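PDB 4N6D: TRAP dicarboxylate transporter-DctP subunit from Desulfovibrio salexigens, which probably binds a solute, perhaps a dicarboxylate or other organic acid, in the periplasm and delivers it to the membrane components of a TRAP transporter. Local coordinates for residues 36-39 and 44-47; 48-53 and 256-261; 60-65 and 249-254; 140-145 and 242-247. All blocks are in the same frame, centred on the assembly; numbering follows the deposited sequence.

Contact 1. Residues 36-39 and 44-47; sequences NFPP and PCVQ
Asn36 and Cys45 bring the loop 36-39 and the first turn of helix 43-58 closest together, their CA atoms 6.5 Å apart. Asn36 reaches across with its amide: ND2 donates to Pro44 O at 3.0 Å, and the N-H points rather poorly at the oxygen (133°). The donor stands above the carbonyl plane. The same oxygen takes a second bond from Gln47 NE2, which lies in the carbonyl plane on a lone pair, so two side-chain amides grip one carbonyl from different directions. The other end of the Asn36 amide, OD1, is buried without a polar partner and rests 3.8 Å from Pro44 CB. Cys45 adds the second element of the contact. With SG anti to its carbonyl carbon (chi1 -71°), the sulfur lies 3.3 Å from Pro38 O and 3.7 Å from Asn36 CG. Beside it the two proline rings pack together, Pro38 CG being 3.9 Å from Pro44 CB. Tyr34 OH also bonds to Gln47 NE2, linking this cluster to the strand that precedes the loop. This is the first beta-to-alpha connection of a periplasmic-binding-protein domain, where the loop after strand 30-35 folds back on the start of the helix it leads into.

Contact 2. Residues 48-53 and 256-261; sequences MERWKQ and NDLGRE
Trp51 and Leu258 meet between two helices, 43-58 and 249-285, that pack together in the alpha/beta domain of this periplasmic binding protein. Their CA atoms, 8.1 Å apart, are the nearest pair across the two segments. Leu258 projects directly at the other helix, whereas Trp51 starts out along its flank and the pyrrole side of its indole, NE1 and CD1, does the touching. The CG of Trp51 is anti to its backbone N (chi1 -175°), which carries that part of the ring system to the leucine. There NE1 lies 4.1 Å from Leu258 CB, approaching at a slant, and CD1 of the indole is 4.4 Å from Leu258 CD1. The two methyls of Leu258 are divided between two neighbours: CD1 goes to the indole, CD2 to Arg50. The guanidinium of Arg50 meets CD2 in a loose van der Waals touch, while its polar partners lie elsewhere. NH1 bonds to Gln262 OE1, and the group also makes a cation-pi contact with Trp265, both on helix 249-285. Glu261 lies nearby with the opposite charge, but its OE1 is paired with Arg58. Tyr34 meets the indole of Trp51 with the ring planes steeply inclined, and Val55 and Arg58 add to the packing round Leu258. The approach of Arg50 across the contact ends with NH1 4.3 Å from Leu258 CD2.

Contact 3. Residues 60-65 and 249-254; sequences AGKVQV and DDVKKV. With I3C (5-amino-2,4,6-triiodobenzene-1,3-dicarboxylic acid), chain B.
Lys62 and Val63 meet Asp250 and Val251 where strand 63-68, an outermost strand of the five-stranded mixed sheet in this periplasmic-binding-protein fold, begins beside the first turn of helix 249-285. The Lys62 side chain leaves the loop toward the helix: CB and CG run outward, CG anti to the carbonyl carbon (chi1 -73°), and the chain bends about the CG-CD bond (chi3 -60°). CE then heads toward the Asp250 carboxylate. At the tip NZ forms a salt bridge with OD2, although the modelled separation is implausibly short, leaving the exact positions of both atoms doubtful. Water 1 offers a second path, accepting from NZ and donating to Asp250 OD1 at 2.8 Å; the length of its bond to the ammonium shares the doubt over NZ. Asp250 OD1 also takes a weak bond from Val251 N, within its own helical turn. On another side of the loop sits the phasing compound: Ala60 CA, in the C-prime residue of the Schellman motif that ends helix 43-58, lies 3.6 Å from I3C N13, and Gly61 N is 3.7 Å from I3C I2. Beside the charged pair, on the buried side, Val55 and Ile30 close round Val63, whose CG2 packs 3.8 Å from Val251 CG1.

Contact 4. Residues 140-145 and 242-247; sequences KVLTMF and NSWNSL
Lys140 lies across the indole of Trp244, joining strand 139-146, an edge strand of the five-stranded mixed sheet of this periplasmic-binding-protein domain, to the short helix 241-245. The principal interaction is CH-pi. Lys140 CG stands over the face of the six-membered ring, 3.9 Å from its centroid and 19° off the ring normal. The rest of the chain continues over the same rings, with CB 3.8 Å from Trp244 CG and CD 3.9 Å from CE2, so the aliphatic run lies along the indole instead of touching it at one point. A bend at chi2 (66°) after an extended start turns the lysine along the aromatic surface.

Ordinary apolar packing is a smaller component: Leu142 CD2 comes obliquely to Trp244 CZ3 at 4.4 Å, from two residues further along the strand. Between the two segments the contact is apolar and CH-pi; the polar end of Lys140 bonds elsewhere. Its ammonium reaches Asn256 OD1 on helix 249-285, and this bond ties down the far end of the chain that covers the indole. Lys252 and Asn256 of that helix also touch Trp244, so the indole is contacted from both the strand and the long helix. Within the segment 242-247, Ser246 OG donates to Ser243 O at 2.7 Å, bridging the turn that contains Trp244. The closest approach between the two segments is Lys140 CE, above the indole face and 3.7 Å from Trp244 CH2.

From the N terminus, contact 1 closes first, a short loop between strand 30-35 and helix 43-58, and it is complete before the others open. Contact 2 then starts further along that helix and closes about two hundred residues later on helix 249-285. Contact 3 nests inside this loop, joining strand 63-68 to the start of the same long helix, and contact 4 nests inside both, between strand 139-146 and helix 241-245. The two outermost strands of the five-stranded sheet are thus both tied to the region around helix 249-285. Direct touches connect neighbours: Asn36 with Met48, Gln47 with Phe145, Lys52 with Val65, and Thr143 with Gly259.

Contact 1. Residues 36-39 and 44-47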
loop_
_atom_site.group_PDB
_atom_site.type_symbol
_atom_site.label_atom_id
_atom_site.label_comp_id
_atom_site.label_asym_id
_atom_site.label_seq_id
_atom_site.Cartn_x
_atom_site.Cartn_y
_atom_site.Cartn_z
ATOM N N ASN A 36 10.660 -7.226 9.398
ATOM C CA ASN A 36 10.162 -6.395 8.315
ATOM C C ASN A 36 11.008 -6.637 7.076
ATOM O O ASN A 36 12.226 -6.584 7.151
ATOM C CB ASN A 36 10.208 -4.931 8.747
ATOM C CG ASN A 36 9.019 -4.151 8.281
ATOM O OD1 ASN A 36 8.523 -4.361 7.169
ATOM N ND2 ASN A 36 8.547 -3.237 9.128
ATOM N N PHE A 37 10.382 -6.914 5.942
ATOM C CA PHE A 37 11.127 -7.379 4.784
ATOM C C PHE A 37 11.864 -6.280 3.958
ATOM O O PHE A 37 12.966 -6.528 3.444
ATOM C CB PHE A 37 10.235 -8.234 3.877
ATOM C CG PHE A 37 9.158 -7.463 3.188
ATOM C CD1 PHE A 37 9.421 -6.776 2.001
ATOM C CD2 PHE A 37 7.882 -7.405 3.725
ATOM C CE1 PHE A 37 8.423 -6.048 1.372
ATOM C CE2 PHE A 37 6.883 -6.670 3.107
ATOM C CZ PHE A 37 7.159 -5.989 1.925
ATOM N N PRO A 38 11.273 -5.082 3.836
ATOM C CA PRO A 38 11.890 -4.082 2.964
ATOM C C PRO A 38 13.025 -3.334 3.656
ATOM O O PRO A 38 13.219 -3.495 4.865
ATOM C CB PRO A 38 10.737 -3.118 2.673
ATOM C CG PRO A 38 9.923 -3.144 3.900
ATOM C CD PRO A 38 10.037 -4.569 4.469
ATOM N N PRO A 39 13.794 -2.544 2.896
ATOM C CA PRO A 39 14.891 -1.778 3.497
ATOM C C PRO A 39 14.449 -0.778 4.570
ATOM O O PRO A 39 13.326 -0.271 4.537
ATOM C CB PRO A 39 15.480 -1.023 2.309
ATOM C CG PRO A 39 15.116 -1.844 1.121
ATOM C CD PRO A 39 13.760 -2.394 1.431
ATOM N N PRO A 44 7.299 0.997 5.361
ATOM C CA PRO A 44 6.872 -0.037 6.315
ATOM C C PRO A 44 7.839 -0.147 7.498
ATOM O O PRO A 44 7.442 -0.501 8.611
ATOM C CB PRO A 44 6.907 -1.322 5.474
ATOM C CG PRO A 44 6.742 -0.818 4.044
ATOM C CD PRO A 44 7.561 0.425 4.030
ATOM N N CYS A 45 9.108 0.169 7.264
ATOM C CA CYS A 45 10.089 0.117 8.350
ATOM C C CYS A 45 10.062 1.393 9.161
ATOM O O CYS A 45 10.175 1.358 10.376
ATOM C CB CYS A 45 11.480 -0.127 7.799
ATOM S SG CYS A 45 11.622 -1.828 7.173
ATOM N N VAL A 46 9.888 2.530 8.499
ATOM C CA VAL A 46 9.811 3.792 9.235
ATOM C C VAL A 46 8.649 3.771 10.221
ATOM O O VAL A 46 8.790 4.168 11.385
ATOM C CB VAL A 46 9.685 4.991 8.269
ATOM C CG1 VAL A 46 9.321 6.269 9.014
ATOM C CG2 VAL A 46 10.977 5.176 7.512
ATOM N N GLN A 47 7.489 3.293 9.789
ATOM C CA GLN A 47 6.375 3.242 10.721
ATOM C C GLN A 47 6.668 2.240 11.831
ATOM O O GLN A 47 6.285 2.471 12.982
ATOM C CB GLN A 47 5.045 2.955 10.013
ATOM C CG GLN A 47 4.894 1.547 9.474
ATOM C CD GLN A 47 4.593 0.488 10.533
ATOM O OE1 GLN A 47 3.942 0.753 11.560
ATOM N NE2 GLN A 47 5.034 -0.735 10.261
#

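Contact 2. Residues 48-53 and 256-261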
loop_
_atom_site.group_PDB
_atom_site.type_symbol
_atom_site.label_atom_id
_atom_site.label_comp_id
_atom_site.label_asym_id
_atom_site.label_seq_id
_atom_site.Cartn_x
_atom_site.Cartn_y
_atom_site.Cartn_z
ATOM N N MET A 48 7.356 1.145 11.509
ATOM C CA MET A 48 7.723 0.160 12.537
ATOM C C MET A 48 8.519 0.841 13.677
ATOM O O MET A 48 8.253 0.649 14.878
ATOM C CB MET A 48 8.513 -0.981 11.910
ATOM C CG MET A 48 9.294 -1.843 12.892
ATOM S SD MET A 48 10.340 -3.066 12.060
ATOM C CE MET A 48 11.569 -2.006 11.259
ATOM N N GLU A 49 9.484 1.672 13.312
ATOM C CA GLU A 49 10.298 2.339 14.335
ATOM C C GLU A 49 9.468 3.288 15.179
ATOM O O GLU A 49 9.686 3.402 16.375
ATOM C CB GLU A 49 11.475 3.111 13.727
ATOM C CG GLU A 49 12.467 2.240 12.979
ATOM C CD GLU A 49 13.156 1.220 13.868
ATOM O OE1 GLU A 49 13.260 1.455 15.087
ATOM O OE2 GLU A 49 13.583 0.175 13.343
ATOM N N ARG A 50 8.531 3.998 14.554
ATOM C CA ARG A 50 7.668 4.915 15.311
ATOM C C ARG A 50 6.754 4.138 16.263
ATOM O O ARG A 50 6.537 4.539 17.414
ATOM C CB ARG A 50 6.858 5.784 14.356
ATOM C CG ARG A 50 6.073 6.905 15.057
ATOM C CD ARG A 50 4.636 6.522 15.233
ATOM N NE ARG A 50 3.930 7.541 16.010
ATOM C CZ ARG A 50 2.659 7.438 16.387
ATOM N NH1 ARG A 50 1.941 6.379 16.032
ATOM N NH2 ARG A 50 2.103 8.417 17.108
ATOM N N TRP A 51 6.266 2.998 15.795
ATOM C CA TRP A 51 5.424 2.145 16.614
ATOM C C TRP A 51 6.209 1.667 17.832
ATOM O O TRP A 51 5.707 1.715 18.951
ATOM C CB TRP A 51 4.941 0.973 15.781
ATOM C CG TRP A 51 3.950 0.068 16.464
ATOM C CD1 TRP A 51 2.593 0.209 16.466
ATOM C CD2 TRP A 51 4.232 -1.131 17.189
ATOM N NE1 TRP A 51 2.007 -0.816 17.176
ATOM C CE2 TRP A 51 2.993 -1.655 17.627
ATOM C CE3 TRP A 51 5.411 -1.810 17.532
ATOM C CZ2 TRP A 51 2.895 -2.830 18.360
ATOM C CZ3 TRP A 51 5.309 -2.981 18.280
ATOM C CH2 TRP A 51 4.065 -3.467 18.688
ATOM N N LYS A 52 7.442 1.212 17.617
ATOM C CA LYS A 52 8.332 0.847 18.707
ATOM C C LYS A 52 8.461 1.972 19.732
ATOM O O LYS A 52 8.361 1.769 20.957
ATOM C CB LYS A 52 9.722 0.508 18.148
ATOM C CG LYS A 52 10.838 0.553 19.200
ATOM C CD LYS A 52 12.158 0.001 18.681
ATOM C CE LYS A 52 13.274 0.199 19.714
ATOM N NZ LYS A 52 14.522 -0.550 19.370
ATOM N N GLN A 53 8.710 3.175 19.230
ATOM C CA GLN A 53 8.912 4.322 20.115
ATOM C C GLN A 53 7.690 4.508 21.014
ATOM O O GLN A 53 7.817 4.709 22.212
ATOM C CB GLN A 53 9.145 5.588 19.295
ATOM C CG GLN A 53 10.493 5.617 18.575
ATOM C CD GLN A 53 10.545 6.654 17.462
ATOM O OE1 GLN A 53 9.735 7.589 17.412
ATOM N NE2 GLN A 53 11.503 6.489 16.556
ATOM N N ASN A 256 -3.738 -2.270 21.444
ATOM C CA ASN A 256 -5.042 -2.198 20.824
ATOM C C ASN A 256 -5.323 -0.766 20.424
ATOM O O ASN A 256 -5.753 -0.502 19.303
ATOM C CB ASN A 256 -6.121 -2.681 21.781
ATOM C CG ASN A 256 -6.277 -4.175 21.768
ATOM O OD1 ASN A 256 -5.948 -4.824 20.787
ATOM N ND2 ASN A 256 -6.804 -4.727 22.851
ATOM N N ASP A 257 -5.073 0.169 21.338
ATOM C CA ASP A 257 -5.301 1.582 21.030
ATOM C C ASP A 257 -4.434 2.086 19.880
ATOM O O ASP A 257 -4.843 2.952 19.091
ATOM C CB ASP A 257 -5.059 2.445 22.267
ATOM C CG ASP A 257 -6.172 2.320 23.300
ATOM O OD1 ASP A 257 -7.238 1.793 22.967
ATOM O OD2 ASP A 257 -5.978 2.762 24.439
ATOM N N LEU A 258 -3.228 1.539 19.749
ATOM C CA LEU A 258 -2.367 1.914 18.636
ATOM C C LEU A 258 -2.804 1.398 17.256
ATOM O O LEU A 258 -2.242 1.784 16.242
ATOM C CB LEU A 258 -0.924 1.465 18.892
ATOM C CG LEU A 258 -0.115 2.435 19.728
ATOM C CD1 LEU A 258 1.116 1.729 20.295
ATOM C CD2 LEU A 258 0.264 3.682 18.914
ATOM N N GLY A 259 -3.783 0.510 17.185
ATOM C CA GLY A 259 -4.107 -0.060 15.883
ATOM C C GLY A 259 -4.588 1.001 14.897
ATOM O O GLY A 259 -4.024 1.189 13.814
ATOM N N ARG A 260 -5.652 1.701 15.262
ATOM C CA ARG A 260 -6.154 2.765 14.398
ATOM C C ARG A 260 -5.152 3.918 14.293
ATOM O O ARG A 260 -4.935 4.477 13.211
ATOM C CB ARG A 260 -7.500 3.293 14.902
ATOM C CG ARG A 260 -8.132 4.252 13.924
ATOM C CD ARG A 260 -9.141 5.144 14.625
ATOM N NE ARG A 260 -9.565 6.215 13.729
ATOM C CZ ARG A 260 -10.420 6.041 12.739
ATOM N NH1 ARG A 260 -10.971 4.850 12.555
ATOM N NH2 ARG A 260 -10.747 7.065 11.954
ATOM N N GLU A 261 -4.535 4.274 15.411
ATOM C CA GLU A 261 -3.597 5.384 15.432
ATOM C C GLU A 261 -2.468 5.124 14.449
ATOM O O GLU A 261 -2.040 6.016 13.724
ATOM C CB GLU A 261 -2.968 5.569 16.811
ATOM C CG GLU A 261 -3.910 5.917 17.926
ATOM C CD GLU A 261 -3.172 6.327 19.196
ATOM O OE1 GLU A 261 -1.970 6.650 19.092
ATOM O OE2 GLU A 261 -3.811 6.342 20.277
#

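Contact 3. Residues 60-65 and 249-254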
loop_
_atom_site.group_PDB
_atom_site.type_symbol
_atom_site.label_atom_id
_atom_site.label_comp_id
_atom_site.label_asym_id
_atom_site.label_seq_id
_atom_site.Cartn_x
_atom_site.Cartn_y
_atom_site.Cartn_z
ATOM N N ALA A 60 5.856 2.427 29.669
ATOM C CA ALA A 60 6.760 2.866 30.724
ATOM C C ALA A 60 7.926 1.928 30.791
ATOM O O ALA A 60 8.436 1.613 31.861
ATOM C CB ALA A 60 6.046 2.936 32.067
ATOM N N GLY A 61 8.349 1.475 29.620
ATOM C CA GLY A 61 9.525 0.627 29.514
ATOM C C GLY A 61 9.290 -0.836 29.844
ATOM O O GLY A 61 10.226 -1.619 29.823
ATOM N N LYS A 62 8.049 -1.226 30.131
ATOM C CA LYS A 62 7.768 -2.629 30.420
ATOM C C LYS A 62 7.962 -3.517 29.201
ATOM O O LYS A 62 8.286 -4.694 29.334
ATOM C CB LYS A 62 6.355 -2.810 30.960
ATOM C CG LYS A 62 6.195 -2.311 32.384
ATOM C CD LYS A 62 4.812 -2.641 32.904
ATOM C CE LYS A 62 3.751 -1.990 32.051
ATOM N NZ LYS A 62 2.391 -2.231 32.579
ATOM N N VAL A 63 7.769 -2.945 28.021
ATOM C CA VAL A 63 7.988 -3.652 26.762
ATOM C C VAL A 63 9.156 -3.025 26.028
ATOM O O VAL A 63 9.271 -1.794 25.969
ATOM C CB VAL A 63 6.752 -3.535 25.827
ATOM C CG1 VAL A 63 7.008 -4.214 24.477
ATOM C CG2 VAL A 63 5.533 -4.139 26.489
ATOM N N GLN A 64 10.032 -3.866 25.493
ATOM C CA GLN A 64 11.050 -3.424 24.556
ATOM C C GLN A 64 10.821 -4.140 23.229
ATOM O O GLN A 64 10.365 -5.280 23.203
ATOM C CB GLN A 64 12.470 -3.691 25.086
ATOM C CG GLN A 64 12.848 -5.134 25.174
ATOM C CD GLN A 64 14.242 -5.324 25.742
ATOM O OE1 GLN A 64 14.745 -4.475 26.499
ATOM N NE2 GLN A 64 14.879 -6.430 25.380
ATOM N N VAL A 65 11.150 -3.463 22.135
ATOM C CA VAL A 65 10.995 -4.014 20.789
ATOM C C VAL A 65 12.330 -3.969 20.041
ATOM O O VAL A 65 12.978 -2.910 19.964
ATOM C CB VAL A 65 9.954 -3.185 19.999
ATOM C CG1 VAL A 65 9.715 -3.804 18.611
ATOM C CG2 VAL A 65 8.664 -3.100 20.764
ATOM N N ASP A 249 -3.014 -7.276 30.507
ATOM C CA ASP A 249 -4.105 -6.481 29.955
ATOM C C ASP A 249 -3.756 -5.016 29.698
ATOM O O ASP A 249 -4.224 -4.426 28.717
ATOM C CB ASP A 249 -5.320 -6.567 30.885
ATOM C CG ASP A 249 -6.090 -7.869 30.711
ATOM O OD1 ASP A 249 -5.953 -8.505 29.645
ATOM O OD2 ASP A 249 -6.845 -8.240 31.627
ATOM N N ASP A 250 -2.965 -4.392 30.564
ATOM C CA ASP A 250 -2.624 -2.990 30.327
ATOM C C ASP A 250 -1.760 -2.783 29.087
ATOM O O ASP A 250 -1.939 -1.808 28.344
ATOM C CB ASP A 250 -1.978 -2.336 31.561
ATOM C CG ASP A 250 -0.643 -2.953 31.945
ATOM O OD1 ASP A 250 -0.372 -4.110 31.601
ATOM O OD2 ASP A 250 0.140 -2.265 32.622
ATOM N N VAL A 251 -0.845 -3.717 28.853
ATOM C CA VAL A 251 -0.069 -3.730 27.617
ATOM C C VAL A 251 -0.948 -4.002 26.387
ATOM O O VAL A 251 -0.798 -3.350 25.347
ATOM C CB VAL A 251 1.101 -4.753 27.704
ATOM C CG1 VAL A 251 1.831 -4.846 26.375
ATOM C CG2 VAL A 251 2.070 -4.347 28.796
ATOM N N LYS A 252 -1.869 -4.960 26.486
ATOM C CA LYS A 252 -2.792 -5.217 25.374
ATOM C C LYS A 252 -3.577 -3.968 25.024
ATOM O O LYS A 252 -3.771 -3.653 23.846
ATOM C CB LYS A 252 -3.763 -6.357 25.694
ATOM C CG LYS A 252 -3.137 -7.752 25.754
ATOM C CD LYS A 252 -4.230 -8.811 25.821
ATOM C CE LYS A 252 -3.689 -10.229 25.841
ATOM N NZ LYS A 252 -4.772 -11.170 26.218
ATOM N N LYS A 253 -4.023 -3.227 26.039
ATOM C CA LYS A 253 -4.743 -1.998 25.765
ATOM C C LYS A 253 -3.895 -0.994 24.986
ATOM O O LYS A 253 -4.373 -0.353 24.057
ATOM C CB LYS A 253 -5.211 -1.358 27.065
ATOM C CG LYS A 253 -6.003 -0.103 26.801
ATOM C CD LYS A 253 -6.520 0.527 28.067
ATOM C CE LYS A 253 -7.685 1.454 27.766
ATOM N NZ LYS A 253 -7.482 2.301 26.583
ATOM N N VAL A 254 -2.632 -0.829 25.365
ATOM C CA VAL A 254 -1.756 0.055 24.615
ATOM C C VAL A 254 -1.685 -0.371 23.160
ATOM O O VAL A 254 -1.802 0.450 22.256
ATOM C CB VAL A 254 -0.341 0.086 25.223
ATOM C CG1 VAL A 254 0.614 0.828 24.326
ATOM C CG2 VAL A 254 -0.372 0.732 26.606
HETATM I I3 I3C B . 8.250 5.849 35.543
HETATM I I2 I3C B . 10.862 4.129 30.437
HETATM I I1 I3C B . 13.519 3.033 35.749
HETATM O O8 I3C B . 10.451 3.548 37.480
HETATM O O9 I3C B . 11.103 5.621 37.345
HETATM C C10 I3C B . 13.048 3.089 32.472
HETATM N N13 I3C B . 8.723 5.404 32.423
HETATM C C1 I3C B . 10.875 4.415 35.286
HETATM C C6 I3C B . 9.834 4.926 34.541
HETATM C C5 I3C B . 9.817 4.853 33.166
HETATM C C4 I3C B . 10.869 4.253 32.523
HETATM C C3 I3C B . 11.930 3.725 33.235
HETATM C C2 I3C B . 11.926 3.810 34.619
HETATM C C7 I3C B . 10.816 4.533 36.777
HETATM O O11 I3C B . 14.134 3.711 32.327
HETATM O O12 I3C B . 12.902 1.949 31.954
HETATM O O HOH W 1 2.029 -4.714 32.939
#

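Contact 4. Residues 140-145 and 242-247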
loop_
_atom_site.group_PDB
_atom_site.type_symbol
_atom_site.label_atom_id
_atom_site.label_comp_id
_atom_site.label_asym_id
_atom_site.label_seq_id
_atom_site.Cartn_x
_atom_site.Cartn_y
_atom_site.Cartn_z
ATOM N N LYS A 140 -2.764 -11.960 16.063
ATOM C CA LYS A 140 -3.283 -10.655 16.449
ATOM C C LYS A 140 -2.885 -9.662 15.360
ATOM O O LYS A 140 -1.707 -9.552 15.019
ATOM C CB LYS A 140 -2.711 -10.200 17.783
ATOM C CG LYS A 140 -3.033 -8.728 18.095
ATOM C CD LYS A 140 -4.524 -8.483 18.303
ATOM C CE LYS A 140 -4.764 -7.034 18.696
ATOM N NZ LYS A 140 -6.152 -6.783 19.123
ATOM N N VAL A 141 -3.862 -8.963 14.792
ATOM C CA VAL A 141 -3.568 -7.925 13.825
ATOM C C VAL A 141 -3.322 -6.620 14.580
ATOM O O VAL A 141 -4.255 -6.064 15.176
ATOM C CB VAL A 141 -4.697 -7.771 12.799
ATOM C CG1 VAL A 141 -4.396 -6.631 11.852
ATOM C CG2 VAL A 141 -4.889 -9.082 12.019
ATOM N N LEU A 142 -2.072 -6.164 14.598
ATOM C CA LEU A 142 -1.689 -5.004 15.405
ATOM C C LEU A 142 -2.060 -3.696 14.722
ATOM O O LEU A 142 -2.403 -2.728 15.401
ATOM C CB LEU A 142 -0.185 -4.998 15.689
ATOM C CG LEU A 142 0.240 -6.132 16.618
ATOM C CD1 LEU A 142 1.748 -6.122 16.721
ATOM C CD2 LEU A 142 -0.388 -5.939 17.965
ATOM N N THR A 143 -1.896 -3.642 13.406
ATOM C CA THR A 143 -2.330 -2.481 12.613
ATOM C C THR A 143 -2.351 -2.894 11.144
ATOM O O THR A 143 -1.925 -3.996 10.790
ATOM C CB THR A 143 -1.456 -1.201 12.822
ATOM O OG1 THR A 143 -2.142 -0.067 12.269
ATOM C CG2 THR A 143 -0.107 -1.343 12.165
ATOM N N MET A 144 -2.898 -2.031 10.303
ATOM C CA MET A 144 -2.841 -2.215 8.859
ATOM C C MET A 144 -2.640 -0.853 8.250
ATOM O O MET A 144 -2.940 0.167 8.871
ATOM C CB MET A 144 -4.118 -2.827 8.314
ATOM C CG MET A 144 -4.400 -4.200 8.916
ATOM S SD MET A 144 -5.912 -4.873 8.266
ATOM C CE MET A 144 -5.286 -5.608 6.763
ATOM N N PHE A 145 -2.116 -0.835 7.031
ATOM C CA PHE A 145 -1.953 0.414 6.302
ATOM C C PHE A 145 -1.731 0.125 4.827
ATOM O O PHE A 145 -1.610 -1.017 4.430
ATOM C CB PHE A 145 -0.799 1.240 6.870
ATOM C CG PHE A 145 0.478 0.482 7.003
ATOM C CD1 PHE A 145 1.296 0.280 5.914
ATOM C CD2 PHE A 145 0.871 -0.015 8.232
ATOM C CE1 PHE A 145 2.488 -0.443 6.042
ATOM C CE2 PHE A 145 2.065 -0.729 8.368
ATOM C CZ PHE A 145 2.860 -0.949 7.276
ATOM N N ASN A 242 0.703 -16.733 20.605
ATOM C CA ASN A 242 1.277 -16.981 21.923
ATOM C C ASN A 242 1.935 -15.734 22.515
ATOM O O ASN A 242 1.804 -15.441 23.706
ATOM C CB ASN A 242 2.271 -18.140 21.854
ATOM C CG ASN A 242 1.604 -19.435 21.484
ATOM O OD1 ASN A 242 1.759 -19.934 20.373
ATOM N ND2 ASN A 242 0.868 -19.990 22.404
ATOM N N SER A 243 2.637 -14.977 21.675
ATOM C CA SER A 243 3.203 -13.716 22.116
ATOM C C SER A 243 2.133 -12.734 22.593
ATOM O O SER A 243 2.291 -12.105 23.638
ATOM C CB SER A 243 4.047 -13.086 21.002
ATOM O OG SER A 243 5.043 -14.011 20.542
ATOM N N TRP A 244 1.053 -12.583 21.822
ATOM C CA TRP A 244 -0.060 -11.723 22.219
ATOM C C TRP A 244 -0.672 -12.180 23.543
ATOM O O TRP A 244 -0.915 -11.383 24.469
ATOM C CB TRP A 244 -1.128 -11.722 21.114
ATOM C CG TRP A 244 -2.372 -11.002 21.509
ATOM C CD1 TRP A 244 -3.586 -11.562 21.814
ATOM C CD2 TRP A 244 -2.525 -9.589 21.682
ATOM N NE1 TRP A 244 -4.491 -10.573 22.147
ATOM C CE2 TRP A 244 -3.857 -9.357 22.085
ATOM C CE3 TRP A 244 -1.667 -8.494 21.537
ATOM C CZ2 TRP A 244 -4.351 -8.074 22.319
ATOM C CZ3 TRP A 244 -2.163 -7.223 21.776
ATOM C CH2 TRP A 244 -3.486 -7.029 22.174
ATOM N N ASN A 245 -0.903 -13.480 23.645
ATOM C CA ASN A 245 -1.550 -14.045 24.833
ATOM C C ASN A 245 -0.786 -13.715 26.110
ATOM O O ASN A 245 -1.383 -13.530 27.177
ATOM C CB ASN A 245 -1.649 -15.561 24.701
ATOM C CG ASN A 245 -2.664 -16.008 23.673
ATOM O OD1 ASN A 245 -3.456 -15.220 23.126
ATOM N ND2 ASN A 245 -2.674 -17.307 23.419
ATOM N N SER A 246 0.542 -13.659 25.982
ATOM C CA SER A 246 1.448 -13.454 27.105
ATOM C C SER A 246 1.409 -12.047 27.674
ATOM O O SER A 246 1.917 -11.817 28.776
ATOM C CB SER A 246 2.892 -13.780 26.678
ATOM O OG SER A 246 3.464 -12.717 25.936
ATOM N N LEU A 247 0.834 -11.102 26.934
ATOM C CA LEU A 247 0.861 -9.703 27.345
ATOM C C LEU A 247 -0.177 -9.415 28.423
ATOM O O LEU A 247 -1.304 -9.867 28.317
ATOM C CB LEU A 247 0.602 -8.781 26.148
ATOM C CG LEU A 247 1.500 -8.951 24.933
ATOM C CD1 LEU A 247 1.130 -7.959 23.831
ATOM C CD2 LEU A 247 2.954 -8.756 25.368
#